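HK97 Family Phage Portal Protein (Corynebacterium diphtheriae, PDB 3KDR) probably assembles as a dodecameric ring that forms the portal vertex of a phage capsid, through which DNA would pass in and out. Local coordinates at residues 30-35 with 63-68; 77-82 with 90-95; 81-86 with 116-121. All blocks are in the same frame, centred on the assembly; numbering follows the deposited sequence.

Contact 1 pairs two helices; contacts 2 and 3 build one three-stranded antiparallel sheet beside them. The middle strand 76-83 pairs with strand 89-95 in contact 2 and with strand 119-123 in contact 3. These two contacts share L81 and D82, and their centres are 8 Å apart. W79 O and C120 N, 2.8 Å apart, join them by a probable hydrogen bond. Contact 1 lies about 14 Å from contact 2, centre to centre. Two probable hydrogen bonds cross between them: W79 NE1 to T67 OG1, and R63 NH1 to A92 O, each at 3.0 Å. Contacts 1 and 3 do not touch; their nearest atoms are about 7 Å apart. The bound sulfate belongs to contact 2, on H94.

Contact 1. Residues 30-35 with 63-68; sequences TVARTP and RMLATA
The carbonyl oxygen of R63 accepts two hydrogen bonds, both from T67 one turn further along helix 60-74. T67 OG1 lies 2.4 Å from R63 O, in the carbonyl plane. T67 N makes the helical bond to the same R63 O at 3.3 Å. With chi1 at -51°, the T67 hydroxyl folds back against its own helix. T67 OG1 donates to R63 O and is also hydrogen-bonded to W79 NE1. T34 folds back likewise in segment 30-35: its OG1 is 2.5 Å from T30 O. Here the hydroxyl sits above the carbonyl plane, 36° out of it.

The contact between the two helices is apolar. V31 has CG1 anti to its backbone N (chi1 171°). This branch meets M64 CG at 3.6 Å, and the two side chains cross at about a right angle. M64 is a selenomethionine. Its chain bends at chi2 and chi3, so SE leads away from segment 30-35. V31 CB also approaches A68 CB at 4.3 Å. A32 CB rests on L65 CB at 3.9 Å, and A32 CA lies 3.9 Å from M64 CG. The small A32 lets the backbones come near here: the A32 and L65 CA atoms are 4.9 Å apart.

Helix 247-270 packs on this pair, touching V31 through V259 and M64 through I266. L65 meets I125 of a second subunit. R63 and T67 reach the neighbouring sheet at W79 and H94.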
loop_
_atom_site.group_PDB
_atom_site.type_symbol
_atom_site.label_atom_id
_atom_site.label_comp_id
_atom_site.label_asym_id
_atom_site.label_seq_id
_atom_site.Cartn_x
_atom_site.Cartn_y
_atom_site.Cartn_z
ATOM N N THR C 30 -26.988 -29.532 -2.726
ATOM C CA THR C 30 -26.788 -29.826 -1.324
ATOM C C THR C 30 -28.058 -30.394 -0.743
ATOM O O THR C 30 -28.033 -31.385 -0.084
ATOM C CB THR C 30 -26.377 -28.564 -0.624
ATOM O OG1 THR C 30 -25.223 -28.064 -1.308
ATOM C CG2 THR C 30 -26.040 -28.813 0.813
ATOM N N VAL C 31 -29.173 -29.744 -1.032
ATOM C CA VAL C 31 -30.452 -30.225 -0.596
ATOM C C VAL C 31 -30.597 -31.628 -1.054
ATOM O O VAL C 31 -30.801 -32.509 -0.228
ATOM C CB VAL C 31 -31.624 -29.411 -1.160
ATOM C CG1 VAL C 31 -32.892 -30.090 -0.841
ATOM C CG2 VAL C 31 -31.605 -28.007 -0.579
ATOM N N ALA C 32 -30.457 -31.846 -2.361
ATOM C CA ALA C 32 -30.579 -33.193 -2.926
ATOM C C ALA C 32 -29.689 -34.211 -2.249
ATOM O O ALA C 32 -30.100 -35.305 -2.054
ATOM C CB ALA C 32 -30.322 -33.206 -4.386
ATOM N N ARG C 33 -28.497 -33.856 -1.833
ATOM C CA ARG C 33 -27.613 -34.860 -1.273
ATOM C C ARG C 33 -27.907 -35.161 0.168
ATOM O O ARG C 33 -27.385 -36.106 0.751
ATOM C CB ARG C 33 -26.182 -34.401 -1.369
ATOM C CG ARG C 33 -25.711 -34.301 -2.763
ATOM C CD ARG C 33 -24.288 -33.867 -2.807
ATOM N NE ARG C 33 -23.539 -34.563 -1.785
ATOM C CZ ARG C 33 -22.437 -34.092 -1.206
ATOM N NH1 ARG C 33 -21.905 -32.912 -1.583
ATOM N NH2 ARG C 33 -21.828 -34.826 -0.271
ATOM N N THR C 34 -28.740 -34.360 0.767
ATOM C CA THR C 34 -28.866 -34.459 2.184
ATOM C C THR C 34 -29.986 -35.433 2.562
ATOM O O THR C 34 -31.116 -35.288 2.133
ATOM C CB THR C 34 -29.154 -33.105 2.741
ATOM O OG1 THR C 34 -28.141 -32.208 2.271
ATOM C CG2 THR C 34 -29.175 -33.158 4.254
ATOM N N PRO C 35 -29.664 -36.433 3.353
ATOM C CA PRO C 35 -30.629 -37.435 3.660
ATOM C C PRO C 35 -31.801 -36.918 4.469
ATOM O O PRO C 35 -31.632 -36.080 5.342
ATOM C CB PRO C 35 -29.824 -38.439 4.503
ATOM C CG PRO C 35 -28.501 -38.288 4.115
ATOM C CD PRO C 35 -28.336 -36.823 3.844
ATOM N N ARG C 63 -35.471 -36.317 -7.534
ATOM C CA ARG C 63 -36.748 -35.803 -7.103
ATOM C C ARG C 63 -36.505 -34.610 -6.229
ATOM O O ARG C 63 -37.176 -33.624 -6.337
ATOM C CB ARG C 63 -37.526 -36.897 -6.376
ATOM C CG ARG C 63 -38.756 -36.372 -5.663
ATOM C CD ARG C 63 -39.434 -37.382 -4.741
ATOM N NE ARG C 63 -38.562 -37.862 -3.690
ATOM C CZ ARG C 63 -38.777 -38.982 -2.992
ATOM N NH1 ARG C 63 -39.847 -39.728 -3.217
ATOM N NH2 ARG C 63 -37.925 -39.367 -2.060
HETATM N N MSE C 64 -35.535 -34.706 -5.349
HETATM C CA MSE C 64 -35.318 -33.621 -4.455
HETATM C C MSE C 64 -34.685 -32.486 -5.201
HETATM O O MSE C 64 -34.954 -31.342 -4.941
HETATM C CB MSE C 64 -34.417 -34.056 -3.301
HETATM C CG MSE C 64 -34.434 -33.083 -2.093
HETATM SE SE MSE C 64 -36.222 -32.587 -1.542
HETATM C CE MSE C 64 -36.549 -34.072 -0.346
ATOM N N LEU C 65 -33.825 -32.823 -6.129
ATOM C CA LEU C 65 -33.099 -31.828 -6.839
ATOM C C LEU C 65 -34.073 -30.955 -7.627
ATOM O O LEU C 65 -33.989 -29.712 -7.615
ATOM C CB LEU C 65 -32.133 -32.509 -7.791
ATOM C CG LEU C 65 -31.288 -31.603 -8.672
ATOM C CD1 LEU C 65 -30.409 -30.857 -7.822
ATOM C CD2 LEU C 65 -30.504 -32.383 -9.657
ATOM N N ALA C 66 -34.994 -31.611 -8.333
ATOM C CA ALA C 66 -35.935 -30.902 -9.165
ATOM C C ALA C 66 -36.827 -29.979 -8.315
ATOM O O ALA C 66 -37.271 -28.897 -8.749
ATOM C CB ALA C 66 -36.777 -31.894 -9.903
ATOM N N THR C 67 -37.137 -30.465 -7.130
ATOM C CA THR C 67 -37.983 -29.780 -6.158
ATOM C C THR C 67 -37.325 -28.549 -5.599
ATOM O O THR C 67 -37.940 -27.508 -5.454
ATOM C CB THR C 67 -38.276 -30.726 -4.972
ATOM O OG1 THR C 67 -38.756 -31.975 -5.500
ATOM C CG2 THR C 67 -39.274 -30.165 -4.059
ATOM N N ALA C 68 -36.063 -28.676 -5.250
ATOM C CA ALA C 68 -35.319 -27.542 -4.773
ATOM C C ALA C 68 -35.330 -26.505 -5.863
ATOM O O ALA C 68 -35.531 -25.358 -5.630
ATOM C CB ALA C 68 -33.924 -27.954 -4.445
#

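Contact 2. Residues 77-82 with 90-95; sequences ACWALD and IGAIHI. With SO4 (sulfate ion), chain I.
W79 and H94, a non-hydrogen-bonded antiparallel pair, stand on the same face of the hairpin of strands 76-83 and 89-95. Their side chains cross at about a right angle. W79 CD1 lies 3.9 Å from H94 CA. The six-membered ring of the indole meets A92, with W79 CE3 3.7 Å from A92 CB. On this face L81 CD2 is also 3.7 Å from A92 CB, so the methyl touches both the indole and the leucine tip. On the other face, A80 CB touches I95 CG2 at 3.8 Å, and C78 CB packs against I95 CG1. D82 and I90 cross obliquely, with D82 OD2 3.6 Å from I90 CG1.

A80 N reaches I93 O at 2.7 Å, nearly along the C=O axis. I93 N returns to A80 O at 3.2 Å, from above the carbonyl plane. D82 N bonds to G91 O, and I90 N to D82 O. The N-to-C directions of the short segments lie 146° apart, antiparallel with the usual twist. W79 NE1 bonds to T67 OG1, and R63 makes a cation-pi contact with the indole.

H94 CG is anti to the backbone N (chi1 167°), which carries the ring toward a sulfate, probably from the crystallisation liquor. H94 ND1 donates to sulfate O1 at a very short 2.3 Å. NE2 bonds to D70 OD1. With both anionic partners, in this crystal H94 is probably protonated.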
loop_
_atom_site.group_PDB
_atom_site.type_symbol
_atom_site.label_atom_id
_atom_site.label_comp_id
_atom_site.label_asym_id
_atom_site.label_seq_id
_atom_site.Cartn_x
_atom_site.Cartn_y
_atom_site.Cartn_z
ATOM N N ALA C 77 -43.668 -26.288 -5.683
ATOM C CA ALA C 77 -43.305 -27.562 -6.333
ATOM C C ALA C 77 -44.403 -28.524 -6.077
ATOM O O ALA C 77 -45.110 -28.353 -5.112
ATOM C CB ALA C 77 -42.021 -28.109 -5.795
ATOM N N CYS C 78 -44.550 -29.528 -6.944
ATOM C CA CYS C 78 -45.482 -30.659 -6.708
ATOM C C CYS C 78 -44.846 -32.014 -6.826
ATOM O O CYS C 78 -44.052 -32.274 -7.744
ATOM C CB CYS C 78 -46.579 -30.641 -7.733
ATOM S SG CYS C 78 -48.104 -31.355 -7.224
ATOM N N TRP C 79 -45.219 -32.888 -5.908
ATOM C CA TRP C 79 -44.949 -34.324 -6.039
ATOM C C TRP C 79 -46.275 -34.951 -6.338
ATOM O O TRP C 79 -47.277 -34.550 -5.753
ATOM C CB TRP C 79 -44.429 -34.904 -4.717
ATOM C CG TRP C 79 -43.062 -34.541 -4.392
ATOM C CD1 TRP C 79 -42.250 -33.696 -5.073
ATOM C CD2 TRP C 79 -42.320 -35.010 -3.301
ATOM N NE1 TRP C 79 -41.034 -33.625 -4.483
ATOM C CE2 TRP C 79 -41.050 -34.415 -3.375
ATOM C CE3 TRP C 79 -42.585 -35.909 -2.279
ATOM C CZ2 TRP C 79 -40.069 -34.653 -2.456
ATOM C CZ3 TRP C 79 -41.593 -36.138 -1.350
ATOM C CH2 TRP C 79 -40.352 -35.518 -1.452
ATOM N N ALA C 80 -46.296 -35.924 -7.236
ATOM C CA ALA C 80 -47.509 -36.716 -7.471
ATOM C C ALA C 80 -47.363 -37.998 -6.705
ATOM O O ALA C 80 -46.479 -38.777 -6.995
ATOM C CB ALA C 80 -47.691 -37.000 -8.910
ATOM N N LEU C 81 -48.226 -38.216 -5.736
ATOM C CA LEU C 81 -48.057 -39.327 -4.850
ATOM C C LEU C 81 -48.685 -40.586 -5.414
ATOM O O LEU C 81 -49.773 -40.517 -6.013
ATOM C CB LEU C 81 -48.705 -39.046 -3.517
ATOM C CG LEU C 81 -48.428 -37.688 -2.911
ATOM C CD1 LEU C 81 -49.196 -37.662 -1.652
ATOM C CD2 LEU C 81 -46.956 -37.462 -2.627
ATOM N N ASP C 82 -48.002 -41.719 -5.192
ATOM C CA ASP C 82 -48.538 -43.046 -5.403
ATOM C C ASP C 82 -49.140 -43.559 -4.117
ATOM O O ASP C 82 -48.432 -44.102 -3.265
ATOM C CB ASP C 82 -47.415 -43.986 -5.784
ATOM C CG ASP C 82 -47.884 -45.434 -6.019
ATOM O OD1 ASP C 82 -49.101 -45.786 -5.911
ATOM O OD2 ASP C 82 -46.999 -46.249 -6.350
ATOM N N ILE C 90 -46.800 -44.935 -0.985
ATOM C CA ILE C 90 -45.633 -45.837 -1.042
ATOM C C ILE C 90 -44.501 -45.335 -1.952
ATOM O O ILE C 90 -43.466 -45.944 -2.013
ATOM C CB ILE C 90 -46.027 -47.254 -1.466
ATOM C CG1 ILE C 90 -46.664 -47.225 -2.861
ATOM C CG2 ILE C 90 -46.975 -47.901 -0.414
ATOM C CD1 ILE C 90 -46.716 -48.564 -3.518
ATOM N N GLY C 91 -44.725 -44.233 -2.657
ATOM C CA GLY C 91 -43.690 -43.595 -3.462
ATOM C C GLY C 91 -44.195 -42.261 -3.979
ATOM O O GLY C 91 -45.407 -42.025 -3.972
ATOM N N ALA C 92 -43.296 -41.388 -4.398
ATOM C CA ALA C 92 -43.712 -40.086 -4.841
ATOM C C ALA C 92 -42.740 -39.601 -5.898
ATOM O O ALA C 92 -41.524 -39.765 -5.756
ATOM C CB ALA C 92 -43.756 -39.111 -3.644
ATOM N N ILE C 93 -43.256 -38.993 -6.951
ATOM C CA ILE C 93 -42.386 -38.412 -7.926
ATOM C C ILE C 93 -42.665 -36.953 -8.126
ATOM O O ILE C 93 -43.794 -36.526 -8.119
ATOM C CB ILE C 93 -42.485 -39.108 -9.328
ATOM C CG1 ILE C 93 -43.888 -39.000 -9.911
ATOM C CG2 ILE C 93 -42.043 -40.530 -9.264
ATOM C CD1 ILE C 93 -43.901 -39.133 -11.435
ATOM N N HIS C 94 -41.613 -36.206 -8.360
ATOM C CA HIS C 94 -41.730 -34.839 -8.754
ATOM C C HIS C 94 -42.215 -34.747 -10.143
ATOM O O HIS C 94 -41.747 -35.461 -10.996
ATOM C CB HIS C 94 -40.368 -34.201 -8.734
ATOM C CG HIS C 94 -40.324 -32.874 -9.406
ATOM N ND1 HIS C 94 -40.022 -32.741 -10.735
ATOM C CD2 HIS C 94 -40.536 -31.623 -8.934
ATOM C CE1 HIS C 94 -40.072 -31.465 -11.061
ATOM N NE2 HIS C 94 -40.383 -30.766 -9.988
ATOM N N ILE C 95 -43.125 -33.823 -10.380
ATOM C CA ILE C 95 -43.665 -33.598 -11.720
ATOM C C ILE C 95 -43.482 -32.141 -12.093
ATOM O O ILE C 95 -43.503 -31.259 -11.234
ATOM C CB ILE C 95 -45.153 -33.908 -11.752
ATOM C CG1 ILE C 95 -45.907 -33.069 -10.704
ATOM C CG2 ILE C 95 -45.363 -35.314 -11.439
ATOM C CD1 ILE C 95 -47.371 -33.052 -10.866
HETATM S S SO4 I . -38.429 -33.809 -13.544
HETATM O O1 SO4 I . -38.850 -34.163 -12.184
HETATM O O2 SO4 I . -36.966 -33.947 -13.606
HETATM O O3 SO4 I . -39.084 -34.769 -14.459
HETATM O O4 SO4 I . -38.762 -32.388 -13.818
#

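Contact 3. Residues 81-86 with 116-121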
loop_
_atom_site.group_PDB
_atom_site.type_symbol
_atom_site.label_atom_id
_atom_site.label_comp_id
_atom_site.label_asym_id
_atom_site.label_seq_id
_atom_site.Cartn_x
_atom_site.Cartn_y
_atom_site.Cartn_z
ATOM N N LEU C 81 -48.226 -38.216 -5.736
ATOM C CA LEU C 81 -48.057 -39.327 -4.850
ATOM C C LEU C 81 -48.685 -40.586 -5.414
ATOM O O LEU C 81 -49.773 -40.517 -6.013
ATOM C CB LEU C 81 -48.705 -39.046 -3.517
ATOM C CG LEU C 81 -48.428 -37.688 -2.911
ATOM C CD1 LEU C 81 -49.196 -37.662 -1.652
ATOM C CD2 LEU C 81 -46.956 -37.462 -2.627
ATOM N N ASP C 82 -48.002 -41.719 -5.192
ATOM C CA ASP C 82 -48.538 -43.046 -5.403
ATOM C C ASP C 82 -49.140 -43.559 -4.117
ATOM O O ASP C 82 -48.432 -44.102 -3.265
ATOM C CB ASP C 82 -47.415 -43.986 -5.784
ATOM C CG ASP C 82 -47.884 -45.434 -6.019
ATOM O OD1 ASP C 82 -49.101 -45.786 -5.911
ATOM O OD2 ASP C 82 -46.999 -46.249 -6.350
ATOM N N ARG C 83 -50.447 -43.414 -3.964
ATOM C CA ARG C 83 -51.127 -43.990 -2.795
ATOM C C ARG C 83 -51.777 -45.295 -3.165
ATOM O O ARG C 83 -52.474 -45.384 -4.182
ATOM C CB ARG C 83 -52.197 -43.046 -2.279
ATOM C CG ARG C 83 -51.621 -41.853 -1.599
ATOM C CD ARG C 83 -52.662 -41.132 -0.807
ATOM N NE ARG C 83 -52.131 -40.744 0.510
ATOM C CZ ARG C 83 -51.701 -39.531 0.792
ATOM N NH1 ARG C 83 -51.723 -38.576 -0.106
ATOM N NH2 ARG C 83 -51.257 -39.247 1.964
ATOM N N ASP C 84 -51.572 -46.307 -2.344
ATOM C CA ASP C 84 -52.194 -47.602 -2.596
ATOM C C ASP C 84 -53.595 -47.626 -2.002
ATOM O O ASP C 84 -54.122 -46.593 -1.585
ATOM C CB ASP C 84 -51.315 -48.747 -2.063
ATOM C CG ASP C 84 -51.224 -48.780 -0.546
ATOM O OD1 ASP C 84 -52.038 -48.152 0.155
ATOM O OD2 ASP C 84 -50.332 -49.466 -0.047
ATOM N N GLU C 85 -54.193 -48.802 -1.912
ATOM C CA GLU C 85 -55.601 -48.851 -1.600
ATOM C C GLU C 85 -55.905 -48.683 -0.140
ATOM O O GLU C 85 -57.055 -48.501 0.194
ATOM C CB GLU C 85 -56.192 -50.121 -2.085
ATOM C CG GLU C 85 -55.629 -50.536 -3.443
ATOM C CD GLU C 85 -56.611 -50.280 -4.585
ATOM O OE1 GLU C 85 -57.364 -49.266 -4.513
ATOM O OE2 GLU C 85 -56.627 -51.103 -5.542
ATOM N N SER C 86 -54.890 -48.705 0.710
ATOM C CA SER C 86 -55.050 -48.335 2.107
ATOM C C SER C 86 -54.892 -46.830 2.301
ATOM O O SER C 86 -55.036 -46.297 3.420
ATOM C CB SER C 86 -54.031 -49.086 2.962
ATOM O OG SER C 86 -52.760 -49.104 2.343
ATOM N N PRO C 116 -57.121 -34.225 -4.069
ATOM C CA PRO C 116 -56.049 -33.532 -3.386
ATOM C C PRO C 116 -55.018 -34.486 -2.836
ATOM O O PRO C 116 -53.833 -34.173 -2.710
ATOM C CB PRO C 116 -56.761 -32.889 -2.209
ATOM C CG PRO C 116 -58.063 -32.698 -2.629
ATOM C CD PRO C 116 -58.415 -33.809 -3.539
HETATM N N MSE C 117 -55.474 -35.675 -2.526
HETATM C CA MSE C 117 -54.667 -36.569 -1.800
HETATM C C MSE C 117 -53.690 -37.276 -2.694
HETATM O O MSE C 117 -52.886 -38.048 -2.222
HETATM C CB MSE C 117 -55.584 -37.572 -1.192
HETATM C CG MSE C 117 -54.960 -38.260 -0.049
HETATM SE SE MSE C 117 -55.583 -37.483 1.565
HETATM C CE MSE C 117 -57.230 -38.674 1.740
ATOM N N GLU C 118 -53.784 -37.060 -3.997
ATOM C CA GLU C 118 -52.974 -37.816 -4.906
ATOM C C GLU C 118 -51.760 -36.970 -5.154
ATOM O O GLU C 118 -50.937 -37.291 -6.018
ATOM C CB GLU C 118 -53.699 -38.068 -6.235
ATOM C CG GLU C 118 -54.531 -39.390 -6.425
ATOM C CD GLU C 118 -54.056 -40.634 -5.565
ATOM O OE1 GLU C 118 -53.089 -41.369 -5.952
ATOM O OE2 GLU C 118 -54.702 -40.908 -4.509
ATOM N N VAL C 119 -51.615 -35.898 -4.388
ATOM C CA VAL C 119 -50.642 -34.881 -4.716
ATOM C C VAL C 119 -50.071 -34.276 -3.461
ATOM O O VAL C 119 -50.756 -34.214 -2.465
ATOM C CB VAL C 119 -51.370 -33.799 -5.570
ATOM C CG1 VAL C 119 -51.705 -32.587 -4.756
ATOM C CG2 VAL C 119 -50.574 -33.451 -6.773
ATOM N N CYS C 120 -48.827 -33.817 -3.503
ATOM C CA CYS C 120 -48.269 -33.023 -2.381
ATOM C C CYS C 120 -47.544 -31.806 -2.838
ATOM O O CYS C 120 -46.582 -31.918 -3.563
ATOM C CB CYS C 120 -47.287 -33.833 -1.591
ATOM S SG CYS C 120 -46.385 -32.959 -0.289
ATOM N N ILE C 121 -48.005 -30.645 -2.408
ATOM C CA ILE C 121 -47.525 -29.408 -2.967
ATOM C C ILE C 121 -46.755 -28.663 -1.940
ATOM O O ILE C 121 -47.263 -28.489 -0.858
ATOM C CB ILE C 121 -48.666 -28.534 -3.413
ATOM C CG1 ILE C 121 -49.197 -29.090 -4.719
ATOM C CG2 ILE C 121 -48.200 -27.057 -3.578
ATOM C CD1 ILE C 121 -50.540 -28.542 -5.082
#
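L81, R83 and E118 have the most surface buried where strand 76-83 runs past the start of strand 119-123. L81 N donates to E118 O at 2.9 Å. The N approaches from above the carbonyl plane, 46° out of it. The L81 side chain lies against the backbone of 117-120, with CG 3.8 Å from V119 C. L81 CD1 comes 3.8 Å from M117 O, and L81 CD2 comes 3.8 Å from C120 CB on the strand. The loop residue M275 lies on both L81 and C120.

R83 turns across the short 3-10 segment 116-118. Its CG is anti to the carbonyl carbon (chi1 -72°), and the chain bends at chi3. R83 NH1 then donates to M117 O at 2.5 Å. The bond lies on a lone pair of that oxygen and close to the guanidinium plane. M117, a selenomethionine, crosses R83 at about a right angle. Its CG lies over one guanidinium face, 3.3 Å from R83 NH1. R83 NE bonds to G87 O, so two carbonyls hold the group, with a weak third bond from NH2 to D274 O.

E118 starts away from segment 81-86 and, bent at chi2, brings its carboxylate back beside L81 and R83. The opposite charges do not meet: R83 NE and E118 OE2 are 5.6 Å apart. P116 and M117 pack on A54 of a third subunit, so this edge also faces the ring interface.

R83 is therefore fixed by neutral carbonyl oxygens, not by a salt bridge to E118.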